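DUF2666 domain-containing protein (Pyrococcus furiosus, PDB 3V68) is a DUF2666 family protein of unknown cellular role that probably binds double-stranded DNA. Local coordinates at residues A[23-26]-A[27-30]; A[216-219]-A[220-223]. All coordinates share one frame; numbering follows the deposited sequence.

Overall arrangement
Both contacts are helix N-termini, each made where a loop hands over to a helix: contact 1 opens helix 26-43 behind strand 15-20, and contact 2 opens helix 219-231 behind helix 202-213. They fall in the two different DUF2666 domains of the chain, their centres about 17 Å apart, and they touch where Ala30 CB of contact 1 packs on Phe220 CZ of contact 2. Contact 1 is partly buried, with Ile29 and Ala30 inside; contact 2 is a surface contact in which Phe220 is the buried residue. A threonine hydroxyl caps the first helix, with an asparagine amide tying it to the loop and two waters bridging side chains; an asparagine-glutamate capping box serves the second.

Contact 1: A[23-26]-A[27-30]; sequences DFTN and ENIA
Thr25 is the N-cap of helix 26-43: its OG1 accepts the backbone N-H of Asn28 at 3.1 Å from Asn28 N. The hydroxyl is put there by chi1 of 62°, which sets OG1 between the residue's own backbone N and carbonyl carbon and brings it to the N-H of Asn28, three residues on. The regular helical bonds start at once, Ile29 N giving its hydrogen to Thr25 O and Ala30 N to Asn26 O.

A further bond ties the helix to the loop before it. Asn28 reaches back with its amide, and ND2 meets Asp23 O at 2.8 Å in a nearly straight bond (169°) that lies almost in the amide plane. That carbonyl also takes the N-H of Thr25, across the inverse gamma turn centred on Phe24, and both donors come to the same face of its plane. One of the two bonds on this oxygen thus closes the turn, and the other, from Asn28, ties it to the helix start.

The apolar part is small. Ile29 CD1 comes to the edge of the Phe24 ring, near its plane, 4.1 Å from Phe24 CD1, the two side chains crossing at about a right angle. Leu6 of strand 5-12 touches both, so the pair joins the new helix to the sheet; Phe24 also meets the ring of Tyr143, their planes nearly parallel, and Arg4 through a cation-pi contact.

Water finishes the polar side. One molecule donates to Glu27 OE1 and is also hydrogen-bonded to Thr25 OG1, linking the cap to the carboxylate. The other links the Asp23 and Asn28 side chains, whose planes stand 70° apart: it accepts from Asn28 ND2 at 2.8 Å and donates to Asp23 OD2.

Contact 2: A[216-219]-A[220-223]; sequences KGNE and FEVR
Asn218 and Glu221 form a capping box at the start of helix 219-231, each side chain serving the other's backbone N-H. Asn218 OD1 accepts the N-H of Glu221, 3.0 Å from Glu221 N, in an almost straight bond (176°), and Phe220 N adds a weak second bond to the same oxygen. The return bond is shorter: Asn218 N gives its hydrogen to Glu221 OE1 at 2.7 Å, meeting the carboxylate on its anti side. With chi1 of -68°, the Glu221 chain leaves beside its own backbone N and then runs extended back toward the loop, bringing its carboxylate to lie stacked against the Asn218 amide, the two planes 27° apart.

Glu219, next after the N-cap, leans on its neighbour. Its CG sits over one face of the Phe220 ring, 4.1 Å from the ring centroid, a CH-pi contact between two side chains that run side by side. The ring itself is buried, packing on Ala30, Met31 and Ser34 of helix 26-43, so this turn is joined to the other DUF2666 domain of the chain.

The backbone of Glu219 has a partner too. Arg223, bent at chi2, folds back so that NH1 donates to Glu219 O at 2.7 Å, with the oxygen at the edge of the guanidinium but tilted from its plane; NE of the same group bonds Glu117 O.

Asn218 OD1 thus takes up the Glu221 amide hydrogen firmly and that of Phe220 weakly, while the negative Glu221 carboxylate near the helix start would probably interact favourably with the helix dipole.

Contact 1: A[23-26]-A[27-30]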
# COMPACT_ATOMS: atom_id res chain seq x y z
N ASP A 23 1.46 23.84 -8.17
CA ASP A 23 0.67 24.02 -9.37
C ASP A 23 -0.45 22.98 -9.35
O ASP A 23 -0.22 21.82 -9.71
CB ASP A 23 1.55 23.88 -10.62
CG ASP A 23 0.85 24.32 -11.90
OD1 ASP A 23 -0.34 24.68 -11.86
OD2 ASP A 23 1.52 24.31 -12.95
N PHE A 24 -1.64 23.40 -8.94
CA PHE A 24 -2.74 22.49 -8.61
C PHE A 24 -3.59 22.06 -9.81
O PHE A 24 -4.73 22.49 -9.97
CB PHE A 24 -3.61 23.07 -7.50
CG PHE A 24 -2.97 23.05 -6.14
CD1 PHE A 24 -3.19 22.00 -5.27
CD2 PHE A 24 -2.12 24.09 -5.75
CE1 PHE A 24 -2.59 21.97 -4.02
CE2 PHE A 24 -1.51 24.07 -4.50
CZ PHE A 24 -1.75 23.01 -3.63
N THR A 25 -3.01 21.18 -10.63
CA THR A 25 -3.75 20.51 -11.70
C THR A 25 -4.05 19.09 -11.24
O THR A 25 -3.36 18.56 -10.36
CB THR A 25 -2.92 20.44 -13.01
OG1 THR A 25 -1.73 19.68 -12.78
CG2 THR A 25 -2.54 21.84 -13.50
N ASN A 26 -5.06 18.46 -11.84
CA ASN A 26 -5.36 17.06 -11.54
C ASN A 26 -4.17 16.15 -11.79
O ASN A 26 -3.92 15.23 -11.01
CB ASN A 26 -6.57 16.57 -12.33
CG ASN A 26 -7.87 17.15 -11.83
OD1 ASN A 26 -8.03 17.44 -10.64
ND2 ASN A 26 -8.82 17.31 -12.74
N GLU A 27 -3.43 16.40 -12.88
CA GLU A 27 -2.22 15.64 -13.19
C GLU A 27 -1.19 15.72 -12.06
O GLU A 27 -0.67 14.70 -11.62
CB GLU A 27 -1.59 16.10 -14.51
CG GLU A 27 -0.42 15.24 -14.98
CD GLU A 27 0.38 15.86 -16.12
OE1 GLU A 27 0.38 17.10 -16.27
OE2 GLU A 27 1.03 15.10 -16.86
N ASN A 28 -0.89 16.93 -11.60
CA ASN A 28 0.11 17.12 -10.55
C ASN A 28 -0.34 16.54 -9.22
O ASN A 28 0.48 15.98 -8.48
CB ASN A 28 0.46 18.60 -10.40
CG ASN A 28 1.24 19.15 -11.58
OD1 ASN A 28 1.79 18.39 -12.39
ND2 ASN A 28 1.29 20.47 -11.68
N ILE A 29 -1.63 16.66 -8.92
CA ILE A 29 -2.17 16.11 -7.67
C ILE A 29 -2.10 14.59 -7.70
O ILE A 29 -1.65 13.97 -6.73
CB ILE A 29 -3.60 16.62 -7.37
CG1 ILE A 29 -3.57 18.14 -7.14
CG2 ILE A 29 -4.17 15.89 -6.15
CD1 ILE A 29 -4.94 18.80 -7.13
N ALA A 30 -2.53 13.99 -8.81
CA ALA A 30 -2.48 12.53 -8.94
C ALA A 30 -1.05 11.99 -8.89
O ALA A 30 -0.81 10.95 -8.28
CB ALA A 30 -3.19 12.08 -10.22
O HOH W 1 1.90 22.00 -13.90
O HOH W 2 -0.34 19.75 -15.11

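Contact 2: A[216-219]-A[220-223]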
# COMPACT_ATOMS: atom_id res chain seq x y z
N LYS A 216 -8.54 -2.37 -21.03
CA LYS A 216 -8.12 -1.18 -21.73
C LYS A 216 -8.32 0.00 -20.79
O LYS A 216 -9.44 0.32 -20.39
CB LYS A 216 -8.90 -0.99 -23.04
CG LYS A 216 -8.72 -2.12 -24.06
CD LYS A 216 -9.93 -3.05 -24.08
CE LYS A 216 -9.88 -4.04 -25.24
NZ LYS A 216 -9.06 -5.26 -24.95
N GLY A 217 -7.21 0.63 -20.43
CA GLY A 217 -7.23 1.77 -19.54
C GLY A 217 -5.90 2.48 -19.50
O GLY A 217 -4.88 1.92 -19.91
N ASN A 218 -5.90 3.70 -19.00
CA ASN A 218 -4.68 4.48 -18.86
C ASN A 218 -3.84 4.07 -17.66
O ASN A 218 -4.20 3.13 -16.93
CB ASN A 218 -4.97 5.98 -18.85
CG ASN A 218 -5.78 6.43 -17.63
OD1 ASN A 218 -5.68 5.87 -16.54
ND2 ASN A 218 -6.56 7.47 -17.83
N GLU A 219 -2.74 4.78 -17.44
CA GLU A 219 -1.77 4.42 -16.42
C GLU A 219 -2.36 4.34 -15.01
O GLU A 219 -1.91 3.53 -14.21
CB GLU A 219 -0.55 5.36 -16.45
CG GLU A 219 -0.83 6.82 -16.10
CD GLU A 219 0.36 7.74 -16.35
OE1 GLU A 219 1.51 7.33 -16.11
OE2 GLU A 219 0.13 8.89 -16.78
N PHE A 220 -3.36 5.16 -14.71
CA PHE A 220 -3.97 5.12 -13.38
C PHE A 220 -5.02 4.03 -13.26
O PHE A 220 -5.04 3.29 -12.27
CB PHE A 220 -4.53 6.49 -13.00
CG PHE A 220 -3.47 7.54 -12.88
CD1 PHE A 220 -2.63 7.56 -11.77
CD2 PHE A 220 -3.29 8.48 -13.89
CE1 PHE A 220 -1.62 8.52 -11.67
CE2 PHE A 220 -2.28 9.44 -13.79
CZ PHE A 220 -1.45 9.46 -12.68
N GLU A 221 -5.86 3.92 -14.28
CA GLU A 221 -6.91 2.91 -14.32
C GLU A 221 -6.40 1.47 -14.16
O GLU A 221 -7.05 0.65 -13.52
CB GLU A 221 -7.73 3.03 -15.60
CG GLU A 221 -8.56 4.31 -15.69
CD GLU A 221 -9.10 4.57 -17.09
OE1 GLU A 221 -8.43 4.21 -18.07
OE2 GLU A 221 -10.19 5.15 -17.21
N VAL A 222 -5.23 1.18 -14.74
CA VAL A 222 -4.65 -0.17 -14.65
C VAL A 222 -4.21 -0.56 -13.24
O VAL A 222 -4.26 -1.74 -12.90
CB VAL A 222 -3.51 -0.42 -15.67
CG1 VAL A 222 -4.02 -0.25 -17.10
CG2 VAL A 222 -2.29 0.47 -15.39
N ARG A 223 -3.80 0.42 -12.42
CA ARG A 223 -3.47 0.15 -11.01
C ARG A 223 -4.68 -0.34 -10.23
O ARG A 223 -4.55 -1.18 -9.34
CB ARG A 223 -2.89 1.39 -10.31
CG ARG A 223 -1.37 1.52 -10.38
CD ARG A 223 -0.92 1.94 -11.77
NE ARG A 223 0.52 1.85 -11.90
CZ ARG A 223 1.19 2.08 -13.03
NH1 ARG A 223 0.55 2.42 -14.14
NH2 ARG A 223 2.51 1.96 -13.03